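Local coordinates for protein alpha-glucosidase (Pseudoalteromonas sp. K8, PDB 5HQA) that hydrolyses alpha-glucosidic linkages as a chloride-activated, calcium-containing glycoside hydrolase of family 97, at residues 473-478 with 520-525; 477-482 with 566-571. All coordinates share one frame; numbering follows the deposited sequence.

Contact 1: 473-478 with 520-525; sequences EHISML and YVVLYS
Two helices of the TIM-barrel region meet where Ile475 of helix 474-478 packs on Val522 and Leu523, at the end of helix 513-522. The contact is entirely apolar, and Ile475 divides it between its two branches. Its CG2 lies 4.0 Å from CG1 of Val522, whereas CD1 of Ile475, at the tip of the other branch, lies 4.1 Å from CD1 of Leu523. Both pairs of side chains cross at a slant. With CG1 of Val522 trans to the backbone N (chi1 168°), this methyl is the one that reaches Ile475. Leu523 is the first residue to leave helical geometry, and from here the chain runs toward strand 527-529 of the parallel sheet; the contact thus packs one helix against the exit from another in the barrel. Phe490 touches both Ile475 and Leu523, and Val590 of strand 585-591 also meets Ile475. On the first helix, Ser476 OG turns back to Glu473 O with a bond of 2.9 Å, tilted 32° from the carbonyl plane. Glu473 O also accepts from Met477 N at 3.0 Å, and is thus held by two donors. One turn along, Leu478 CG sits 3.8 Å above the plane of the His474 ring, toward its rim, while His474 NE2 is hydrogen-bonded to Arg458 O.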
loop_
_atom_site.group_PDB
_atom_site.type_symbol
_atom_site.label_atom_id
_atom_site.label_comp_id
_atom_site.label_asym_id
_atom_site.label_seq_id
_atom_site.Cartn_x
_atom_site.Cartn_y
_atom_site.Cartn_z
ATOM N N GLU A 473 -17.216 6.590 -3.073
ATOM C CA GLU A 473 -16.263 6.283 -4.145
ATOM C C GLU A 473 -14.877 5.883 -3.637
ATOM O O GLU A 473 -14.012 5.517 -4.448
ATOM C CB GLU A 473 -16.123 7.490 -5.081
ATOM C CG GLU A 473 -15.363 8.646 -4.441
ATOM C CD GLU A 473 -15.255 9.864 -5.347
ATOM O OE1 GLU A 473 -15.831 9.855 -6.464
ATOM O OE2 GLU A 473 -14.594 10.839 -4.929
ATOM N N HIS A 474 -14.642 5.940 -2.324
ATOM C CA HIS A 474 -13.278 5.837 -1.807
ATOM C C HIS A 474 -12.608 4.516 -2.199
ATOM O O HIS A 474 -11.454 4.506 -2.647
ATOM C CB HIS A 474 -13.286 6.009 -0.287
ATOM C CG HIS A 474 -11.917 6.108 0.313
ATOM N ND1 HIS A 474 -10.998 7.064 -0.078
ATOM C CD2 HIS A 474 -11.309 5.364 1.267
ATOM C CE1 HIS A 474 -9.882 6.902 0.613
ATOM N NE2 HIS A 474 -10.047 5.881 1.439
ATOM N N ILE A 475 -13.296 3.379 -2.010
ATOM C CA ILE A 475 -12.658 2.100 -2.324
ATOM C C ILE A 475 -12.294 2.034 -3.805
ATOM O O ILE A 475 -11.195 1.593 -4.171
ATOM C CB ILE A 475 -13.553 0.911 -1.921
ATOM C CG1 ILE A 475 -13.959 1.002 -0.440
ATOM C CG2 ILE A 475 -12.831 -0.409 -2.223
ATOM C CD1 ILE A 475 -12.775 1.097 0.521
ATOM N N SER A 476 -13.205 2.468 -4.681
ATOM C CA SER A 476 -12.918 2.405 -6.108
ATOM C C SER A 476 -11.868 3.426 -6.527
ATOM O O SER A 476 -11.348 3.328 -7.643
ATOM C CB SER A 476 -14.207 2.589 -6.911
ATOM O OG SER A 476 -14.716 3.903 -6.745
ATOM N N MET A 477 -11.553 4.403 -5.670
ATOM C CA MET A 477 -10.367 5.231 -5.883
ATOM C C MET A 477 -9.106 4.498 -5.437
ATOM O O MET A 477 -8.135 4.398 -6.194
ATOM C CB MET A 477 -10.497 6.550 -5.120
ATOM C CG MET A 477 -11.572 7.472 -5.648
ATOM S SD MET A 477 -11.137 8.123 -7.280
ATOM C CE MET A 477 -12.505 9.273 -7.522
ATOM N N LEU A 478 -9.112 3.982 -4.201
ATOM C CA LEU A 478 -7.949 3.270 -3.674
ATOM C C LEU A 478 -7.467 2.195 -4.631
ATOM O O LEU A 478 -6.258 2.028 -4.836
ATOM C CB LEU A 478 -8.281 2.626 -2.321
ATOM C CG LEU A 478 -8.490 3.552 -1.117
ATOM C CD1 LEU A 478 -8.895 2.717 0.110
ATOM C CD2 LEU A 478 -7.237 4.375 -0.825
ATOM N N TYR A 520 -12.702 -7.835 1.548
ATOM C CA TYR A 520 -11.712 -8.872 1.816
ATOM C C TYR A 520 -11.123 -9.444 0.539
ATOM O O TYR A 520 -10.055 -10.066 0.585
ATOM C CB TYR A 520 -12.333 -9.989 2.676
ATOM C CG TYR A 520 -12.539 -9.526 4.100
ATOM C CD1 TYR A 520 -11.539 -9.682 5.049
ATOM C CD2 TYR A 520 -13.703 -8.880 4.475
ATOM C CE1 TYR A 520 -11.704 -9.231 6.343
ATOM C CE2 TYR A 520 -13.877 -8.418 5.769
ATOM C CZ TYR A 520 -12.875 -8.598 6.699
ATOM O OH TYR A 520 -13.043 -8.134 7.982
ATOM N N VAL A 521 -11.795 -9.269 -0.595
ATOM C CA VAL A 521 -11.243 -9.690 -1.867
ATOM C C VAL A 521 -10.793 -8.503 -2.712
ATOM O O VAL A 521 -9.858 -8.645 -3.505
ATOM C CB VAL A 521 -12.247 -10.569 -2.646
ATOM C CG1 VAL A 521 -11.559 -11.246 -3.842
ATOM C CG2 VAL A 521 -12.859 -11.613 -1.719
ATOM N N VAL A 522 -11.399 -7.327 -2.537
ATOM C CA VAL A 522 -11.025 -6.184 -3.362
ATOM C C VAL A 522 -9.695 -5.586 -2.914
ATOM O O VAL A 522 -8.858 -5.229 -3.750
ATOM C CB VAL A 522 -12.153 -5.135 -3.354
ATOM C CG1 VAL A 522 -11.662 -3.829 -3.968
ATOM C CG2 VAL A 522 -13.355 -5.660 -4.116
ATOM N N LEU A 523 -9.468 -5.446 -1.603
ATOM C CA LEU A 523 -8.268 -4.772 -1.097
ATOM C C LEU A 523 -7.290 -5.819 -0.581
ATOM O O LEU A 523 -7.512 -6.407 0.482
ATOM C CB LEU A 523 -8.614 -3.771 0.002
ATOM C CG LEU A 523 -9.524 -2.606 -0.384
ATOM C CD1 LEU A 523 -9.786 -1.736 0.846
ATOM C CD2 LEU A 523 -8.920 -1.779 -1.521
ATOM N N TYR A 524 -6.210 -6.048 -1.325
ATOM C CA TYR A 524 -5.272 -7.096 -0.946
ATOM C C TYR A 524 -4.467 -6.692 0.289
ATOM O O TYR A 524 -3.946 -5.574 0.373
ATOM C CB TYR A 524 -4.320 -7.431 -2.098
ATOM C CG TYR A 524 -3.211 -8.321 -1.586
ATOM C CD1 TYR A 524 -3.501 -9.583 -1.063
ATOM C CD2 TYR A 524 -1.890 -7.882 -1.555
ATOM C CE1 TYR A 524 -2.505 -10.393 -0.544
ATOM C CE2 TYR A 524 -0.882 -8.693 -1.041
ATOM C CZ TYR A 524 -1.206 -9.941 -0.537
ATOM O OH TYR A 524 -0.222 -10.735 -0.021
ATOM N N SER A 525 -4.352 -7.622 1.248
ATOM C CA SER A 525 -3.387 -7.520 2.334
ATOM C C SER A 525 -3.136 -8.915 2.880
ATOM O O SER A 525 -4.091 -9.701 2.983
ATOM C CB SER A 525 -3.890 -6.597 3.448
ATOM O OG SER A 525 -2.940 -6.520 4.496
#

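Contact 2: 477-482 with 566-571; sequences MLAFTR and DFIVFA. With MG (magnesium ion), chain F.
Met477 O is gripped from opposite faces of its carbonyl plane by Phe480 N and Thr481 OG1, closing a turn that presents Phe480 and Ala479 to Ile568 of strand 567-574. The hydroxyl bond, 2.8 Å from Thr481 OG1 to Met477 O, comes from above the carbonyl plane, 52° out of it; the bond from Phe480 N is longer, at 3.1 Å. Leu478 to Thr481 form a type I beta turn, and its second residue, Ala479, directs CB at the strand. Ala479 CB rests on Ile568, 3.9 Å from CD1 and equally near CG2. Ile568 CD1 also approaches the Phe480 ring obliquely, 3.5 Å from its CZ, as the two side chains run alongside one another with their ends pointing opposite ways. Ile568 chi2 is off the staggered positions (137°), which probably carries some torsional strain. This apolar patch joins the turn, in the TIM-barrel region, to the antiparallel C-terminal sheet, and helix 237-241 adds Ala237 and Val241 against the phenylalanine. At the start of the strand, a classic beta bulge at Asp566 and Phe567 accompanies a magnesium site. Asp566 OD1 binds the ion at 2.1 Å, and Gly565 O, Asp592 OD2 and three waters complete six oxygen ligands. From within the bulge, Phe567 O lies in the plane of the Phe480 ring at its edge, 3.6 Å from CE2 of Phe480. The weakly positive C-H rim thus faces a partially negative carbonyl oxygen, which probably adds a mild electrostatic attraction to the apolar packing.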
loop_
_atom_site.group_PDB
_atom_site.type_symbol
_atom_site.label_atom_id
_atom_site.label_comp_id
_atom_site.label_asym_id
_atom_site.label_seq_id
_atom_site.Cartn_x
_atom_site.Cartn_y
_atom_site.Cartn_z
ATOM N N MET A 477 -11.553 4.403 -5.670
ATOM C CA MET A 477 -10.367 5.231 -5.883
ATOM C C MET A 477 -9.106 4.498 -5.437
ATOM O O MET A 477 -8.135 4.398 -6.194
ATOM C CB MET A 477 -10.497 6.550 -5.120
ATOM C CG MET A 477 -11.572 7.472 -5.648
ATOM S SD MET A 477 -11.137 8.123 -7.280
ATOM C CE MET A 477 -12.505 9.273 -7.522
ATOM N N LEU A 478 -9.112 3.982 -4.201
ATOM C CA LEU A 478 -7.949 3.270 -3.674
ATOM C C LEU A 478 -7.467 2.195 -4.631
ATOM O O LEU A 478 -6.258 2.028 -4.836
ATOM C CB LEU A 478 -8.281 2.626 -2.321
ATOM C CG LEU A 478 -8.490 3.552 -1.117
ATOM C CD1 LEU A 478 -8.895 2.717 0.110
ATOM C CD2 LEU A 478 -7.237 4.375 -0.825
ATOM N N ALA A 479 -8.404 1.454 -5.226
ATOM C CA ALA A 479 -8.043 0.283 -6.021
ATOM C C ALA A 479 -7.146 0.632 -7.202
ATOM O O ALA A 479 -6.393 -0.227 -7.671
ATOM C CB ALA A 479 -9.302 -0.424 -6.524
ATOM N N PHE A 480 -7.213 1.864 -7.708
ATOM C CA PHE A 480 -6.432 2.254 -8.878
ATOM C C PHE A 480 -5.387 3.311 -8.546
ATOM O O PHE A 480 -4.770 3.886 -9.455
ATOM C CB PHE A 480 -7.355 2.754 -9.995
ATOM C CG PHE A 480 -8.372 1.738 -10.442
ATOM C CD1 PHE A 480 -8.050 0.797 -11.413
ATOM C CD2 PHE A 480 -9.652 1.727 -9.892
ATOM C CE1 PHE A 480 -8.978 -0.143 -11.823
ATOM C CE2 PHE A 480 -10.596 0.790 -10.297
ATOM C CZ PHE A 480 -10.262 -0.144 -11.268
ATOM N N THR A 481 -5.178 3.584 -7.266
ATOM C CA THR A 481 -4.168 4.542 -6.860
ATOM C C THR A 481 -3.307 3.905 -5.776
ATOM O O THR A 481 -2.326 3.219 -6.081
ATOM C CB THR A 481 -4.837 5.841 -6.382
ATOM O OG1 THR A 481 -5.767 5.548 -5.327
ATOM C CG2 THR A 481 -5.592 6.525 -7.531
ATOM N N ARG A 482 -3.698 4.097 -4.511
ATOM C CA ARG A 482 -2.955 3.539 -3.381
ATOM C C ARG A 482 -2.667 2.045 -3.549
ATOM O O ARG A 482 -1.558 1.584 -3.251
ATOM C CB ARG A 482 -3.740 3.789 -2.089
ATOM C CG ARG A 482 -3.300 2.937 -0.910
ATOM C CD ARG A 482 -1.888 3.288 -0.421
ATOM N NE ARG A 482 -1.538 2.444 0.724
ATOM C CZ ARG A 482 -1.138 1.178 0.626
ATOM N NH1 ARG A 482 -0.865 0.482 1.724
ATOM N NH2 ARG A 482 -1.002 0.611 -0.570
ATOM N N ASP A 566 -15.209 4.501 -9.856
ATOM C CA ASP A 566 -16.547 3.992 -10.127
ATOM C C ASP A 566 -16.753 2.579 -9.608
ATOM O O ASP A 566 -17.699 2.347 -8.848
ATOM C CB ASP A 566 -16.851 4.042 -11.634
ATOM C CG ASP A 566 -17.038 5.458 -12.147
ATOM O OD1 ASP A 566 -17.188 6.391 -11.315
ATOM O OD2 ASP A 566 -17.042 5.637 -13.387
ATOM N N PHE A 567 -15.908 1.620 -9.988
ATOM C CA PHE A 567 -16.105 0.254 -9.501
ATOM C C PHE A 567 -14.868 -0.580 -9.784
ATOM O O PHE A 567 -14.012 -0.199 -10.586
ATOM C CB PHE A 567 -17.334 -0.415 -10.139
ATOM C CG PHE A 567 -17.141 -0.826 -11.580
ATOM C CD1 PHE A 567 -17.208 0.117 -12.606
ATOM C CD2 PHE A 567 -16.925 -2.164 -11.914
ATOM C CE1 PHE A 567 -17.049 -0.263 -13.946
ATOM C CE2 PHE A 567 -16.765 -2.554 -13.243
ATOM C CZ PHE A 567 -16.824 -1.603 -14.263
ATOM N N ILE A 568 -14.796 -1.738 -9.125
ATOM C CA ILE A 568 -13.764 -2.730 -9.418
ATOM C C ILE A 568 -14.307 -4.108 -9.060
ATOM O O ILE A 568 -15.085 -4.260 -8.113
ATOM C CB ILE A 568 -12.430 -2.441 -8.678
ATOM C CG1 ILE A 568 -11.398 -3.530 -9.012
ATOM C CG2 ILE A 568 -12.656 -2.343 -7.182
ATOM C CD1 ILE A 568 -10.026 -3.051 -9.282
ATOM N N VAL A 569 -13.902 -5.113 -9.845
ATOM C CA VAL A 569 -14.234 -6.518 -9.620
ATOM C C VAL A 569 -12.935 -7.311 -9.603
ATOM O O VAL A 569 -12.176 -7.282 -10.582
ATOM C CB VAL A 569 -15.171 -7.075 -10.703
ATOM C CG1 VAL A 569 -15.561 -8.519 -10.369
ATOM C CG2 VAL A 569 -16.403 -6.193 -10.850
ATOM N N PHE A 570 -12.685 -8.035 -8.508
ATOM C CA PHE A 570 -11.508 -8.886 -8.360
ATOM C C PHE A 570 -11.941 -10.336 -8.253
ATOM O O PHE A 570 -12.928 -10.641 -7.581
ATOM C CB PHE A 570 -10.719 -8.534 -7.096
ATOM C CG PHE A 570 -9.419 -7.825 -7.345
ATOM C CD1 PHE A 570 -8.305 -8.526 -7.784
ATOM C CD2 PHE A 570 -9.295 -6.469 -7.079
ATOM C CE1 PHE A 570 -7.085 -7.874 -7.990
ATOM C CE2 PHE A 570 -8.084 -5.816 -7.274
ATOM C CZ PHE A 570 -6.982 -6.524 -7.724
ATOM N N ALA A 571 -11.203 -11.226 -8.916
ATOM C CA ALA A 571 -11.274 -12.660 -8.667
ATOM C C ALA A 571 -9.890 -13.139 -8.237
ATOM O O ALA A 571 -8.882 -12.763 -8.850
ATOM C CB ALA A 571 -11.749 -13.417 -9.911
HETATM MG MG MG F . -17.482 7.383 -9.518
HETATM O O HOH W 1 -17.655 8.528 -7.851
HETATM O O HOH W 2 -19.129 8.414 -10.279
HETATM O O HOH W 3 -16.198 8.833 -10.270
#

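In the fold
Contacts 1 and 2 share Met477 and Leu478 of helix 474-478, and their centres are only 5 Å apart. Val522 and Ile568 join them directly: Val522 CG1 packs 3.7 Å from Ile568 CG2, so the end of helix 513-522, the turn 478-481 and strand 567-574 converge on one buried region. A backbone hydrogen bond between Ser476 and Gly565 ties the helix to the residue preceding Asp566. The magnesium ion bound in contact 2 is about 11 Å from the side chain of Ile475 in contact 1. The glycan pocket is more remote, with the side chain of Leu523 about 14 Å from the AC1 (acarviosine) unit of the bound acarbose.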